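Local structure of protein FkbI (Streptomyces hygroscopicus, 1R2J) at residues A311-A319 with V333-K341. The protein probably oxidises an acyl carrier protein-bound acyl group with FAD, in making the methoxymalonyl extender unit of the polyketide FK520. Numbering follows the deposited sequence.
Sequences AAAGAATAA and VERAYRDAK
The methyls of Ala-315 and Ala-340 touch across the contact and let two helices come close. The segments 311-319 and 333-341 run nearly antiparallel, at 155°, and their axes come within 8.2 Å. At the centre, Ala-315 CB presses on the backbone of the other helix, 3.6 Å from Tyr-337 CA and also near Ala-336 O. Ala-336 CB lies beside the same methyl. One turn on, Ala-340 CB returns the packing and sits 3.5 Å from Ala-312 CA. The methyls of Ala-311 and Ala-312 touch it less closely.

Val-333 fills the far end. Val-333 CG1 is anti to the backbone N (chi1 173°) and reaches the other backbone, 3.3 Å from Ala-319 N. The two branches also share Ala-318 CB, which is 4.0 Å from Val-333 CG1 and slightly farther from Val-333 CG2. On this buried side Ala-318, Val-333 and Ala-336 also touch helix 219-248. Both segments lie in the C-terminal domain of the acyl-CoA dehydrogenase family.

The solvent side is looser. With chi1 at -174°, the Tyr-337 ring swings to the outer margin of the contact, where Ala-316 lies. Ala-316 CB meets the ring at its edge, 3.9 Å from Tyr-337 CE1. Farther round the second helix, Arg-338 NE donates a nearly straight hydrogen bond, part of a salt bridge, to Glu-334 OE1 (2.8 Å). Arg-338 also pairs with Asp-20.

FAD is about 11 Å from the Ala-340 side chain, so the contact does not line the cofactor site. Between the two segments the contact is apolar, methyl against methyl and backbone. Close fit and burial are therefore likely to hold this pair, rather than polar bonds between the segments, while the charged groups bond away from the interface.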
loop_
_atom_site.group_PDB
_atom_site.type_symbol
_atom_site.label_atom_id
_atom_site.label_comp_id
_atom_site.label_asym_id
_atom_site.label_seq_id
_atom_site.Cartn_x
_atom_site.Cartn_y
_atom_site.Cartn_z
ATOM N N ALA A 311 8.197 6.473 10.667
ATOM C CA ALA A 311 8.285 5.019 10.758
ATOM C C ALA A 311 9.717 4.541 10.473
ATOM O O ALA A 311 10.220 3.632 11.140
ATOM C CB ALA A 311 7.310 4.362 9.781
ATOM N N ALA A 312 10.365 5.151 9.480
ATOM C CA ALA A 312 11.739 4.793 9.122
ATOM C C ALA A 312 12.681 5.123 10.278
ATOM O O ALA A 312 13.579 4.346 10.608
ATOM C CB ALA A 312 12.175 5.548 7.867
ATOM N N ALA A 313 12.480 6.285 10.889
ATOM C CA ALA A 313 13.318 6.696 12.010
ATOM C C ALA A 313 13.011 5.802 13.214
ATOM O O ALA A 313 13.915 5.363 13.926
ATOM C CB ALA A 313 13.058 8.157 12.353
ATOM N N GLY A 314 11.726 5.537 13.435
ATOM C CA GLY A 314 11.332 4.687 14.549
ATOM C C GLY A 314 11.912 3.285 14.451
ATOM O O GLY A 314 12.357 2.712 15.445
ATOM N N ALA A 315 11.915 2.725 13.247
ATOM C CA ALA A 315 12.436 1.381 13.048
ATOM C C ALA A 315 13.926 1.327 13.380
ATOM O O ALA A 315 14.381 0.369 13.996
ATOM C CB ALA A 315 12.181 0.920 11.605
ATOM N N ALA A 316 14.680 2.354 12.985
ATOM C CA ALA A 316 16.113 2.384 13.275
ATOM C C ALA A 316 16.345 2.476 14.784
ATOM O O ALA A 316 17.261 1.853 15.321
ATOM C CB ALA A 316 16.782 3.566 12.562
ATOM N N THR A 317 15.498 3.247 15.458
ATOM C CA THR A 317 15.583 3.434 16.906
ATOM C C THR A 317 15.268 2.132 17.645
ATOM O O THR A 317 15.957 1.766 18.604
ATOM C CB THR A 317 14.609 4.535 17.355
ATOM O OG1 THR A 317 15.006 5.774 16.751
ATOM C CG2 THR A 317 14.601 4.684 18.875
ATOM N N ALA A 318 14.234 1.429 17.186
ATOM C CA ALA A 318 13.838 0.168 17.803
ATOM C C ALA A 318 14.940 -0.872 17.598
ATOM O O ALA A 318 15.240 -1.660 18.496
ATOM C CB ALA A 318 12.517 -0.337 17.196
ATOM N N ALA A 319 15.537 -0.881 16.411
ATOM C CA ALA A 319 16.606 -1.829 16.136
ATOM C C ALA A 319 17.759 -1.574 17.096
ATOM O O ALA A 319 18.408 -2.510 17.556
ATOM C CB ALA A 319 17.083 -1.696 14.691
ATOM N N VAL A 333 11.249 -6.055 14.228
ATOM C CA VAL A 333 12.079 -4.862 14.129
ATOM C C VAL A 333 12.983 -4.953 12.905
ATOM O O VAL A 333 13.218 -3.954 12.225
ATOM C CB VAL A 333 12.902 -4.647 15.418
ATOM C CG1 VAL A 333 13.876 -3.502 15.234
ATOM C CG2 VAL A 333 11.953 -4.309 16.570
ATOM N N GLU A 334 13.458 -6.159 12.616
ATOM C CA GLU A 334 14.306 -6.410 11.453
ATOM C C GLU A 334 13.564 -6.015 10.176
ATOM O O GLU A 334 14.096 -5.305 9.322
ATOM C CB GLU A 334 14.656 -7.900 11.382
ATOM C CG GLU A 334 14.843 -8.422 9.950
ATOM C CD GLU A 334 16.092 -7.869 9.338
ATOM O OE1 GLU A 334 16.201 -7.815 8.096
ATOM O OE2 GLU A 334 16.977 -7.491 10.129
ATOM N N ARG A 335 12.339 -6.511 10.052
ATOM C CA ARG A 335 11.488 -6.241 8.901
ATOM C C ARG A 335 11.015 -4.785 8.847
ATOM O O ARG A 335 10.917 -4.199 7.767
ATOM C CB ARG A 335 10.274 -7.176 8.921
ATOM C CG ARG A 335 10.627 -8.641 8.721
ATOM C CD ARG A 335 9.389 -9.521 8.645
ATOM N NE ARG A 335 8.789 -9.794 9.951
ATOM C CZ ARG A 335 7.734 -9.163 10.455
ATOM N NH1 ARG A 335 7.140 -8.198 9.773
ATOM N NH2 ARG A 335 7.257 -9.521 11.642
ATOM N N ALA A 336 10.711 -4.210 10.008
ATOM C CA ALA A 336 10.261 -2.820 10.065
ATOM C C ALA A 336 11.335 -1.911 9.472
ATOM O O ALA A 336 11.040 -0.981 8.726
ATOM C CB ALA A 336 9.985 -2.410 11.515
ATOM N N TYR A 337 12.588 -2.193 9.815
ATOM C CA TYR A 337 13.714 -1.401 9.344
ATOM C C TYR A 337 13.755 -1.368 7.806
ATOM O O TYR A 337 13.832 -0.289 7.199
ATOM C CB TYR A 337 15.011 -1.975 9.927
ATOM C CG TYR A 337 16.248 -1.160 9.635
ATOM C CD1 TYR A 337 16.349 0.173 10.051
ATOM C CD2 TYR A 337 17.327 -1.721 8.957
ATOM C CE1 TYR A 337 17.505 0.925 9.801
ATOM C CE2 TYR A 337 18.481 -0.978 8.699
ATOM C CZ TYR A 337 18.562 0.340 9.123
ATOM O OH TYR A 337 19.695 1.072 8.855
ATOM N N ARG A 338 13.687 -2.545 7.182
ATOM C CA ARG A 338 13.706 -2.640 5.719
ATOM C C ARG A 338 12.407 -2.162 5.076
ATOM O O ARG A 338 12.430 -1.514 4.027
ATOM C CB ARG A 338 13.966 -4.086 5.263
ATOM C CG ARG A 338 15.420 -4.551 5.396
ATOM C CD ARG A 338 15.617 -5.986 4.876
ATOM N NE ARG A 338 14.941 -6.983 5.707
ATOM C CZ ARG A 338 13.786 -7.575 5.402
ATOM N NH1 ARG A 338 13.155 -7.288 4.263
ATOM N NH2 ARG A 338 13.237 -8.437 6.255
ATOM N N ASP A 339 11.279 -2.489 5.701
ATOM C CA ASP A 339 9.977 -2.112 5.159
ATOM C C ASP A 339 9.735 -0.611 5.190
ATOM O O ASP A 339 9.253 -0.049 4.215
ATOM C CB ASP A 339 8.832 -2.821 5.907
ATOM C CG ASP A 339 8.881 -4.339 5.768
ATOM O OD1 ASP A 339 9.586 -4.849 4.873
ATOM O OD2 ASP A 339 8.194 -5.026 6.555
ATOM N N ALA A 340 10.073 0.029 6.307
ATOM C CA ALA A 340 9.873 1.466 6.469
ATOM C C ALA A 340 10.711 2.271 5.474
ATOM O O ALA A 340 10.274 3.311 4.982
ATOM C CB ALA A 340 10.205 1.891 7.913
ATOM N N LYS A 341 11.912 1.785 5.186
ATOM C CA LYS A 341 12.789 2.457 4.239
ATOM C C LYS A 341 12.064 2.559 2.895
ATOM O O LYS A 341 12.059 3.613 2.254
ATOM C CB LYS A 341 14.088 1.661 4.088
ATOM C CG LYS A 341 15.080 2.234 3.086
ATOM C CD LYS A 341 15.555 3.622 3.488
ATOM C CE LYS A 341 14.910 4.698 2.618
ATOM N NZ LYS A 341 15.353 6.056 3.040
#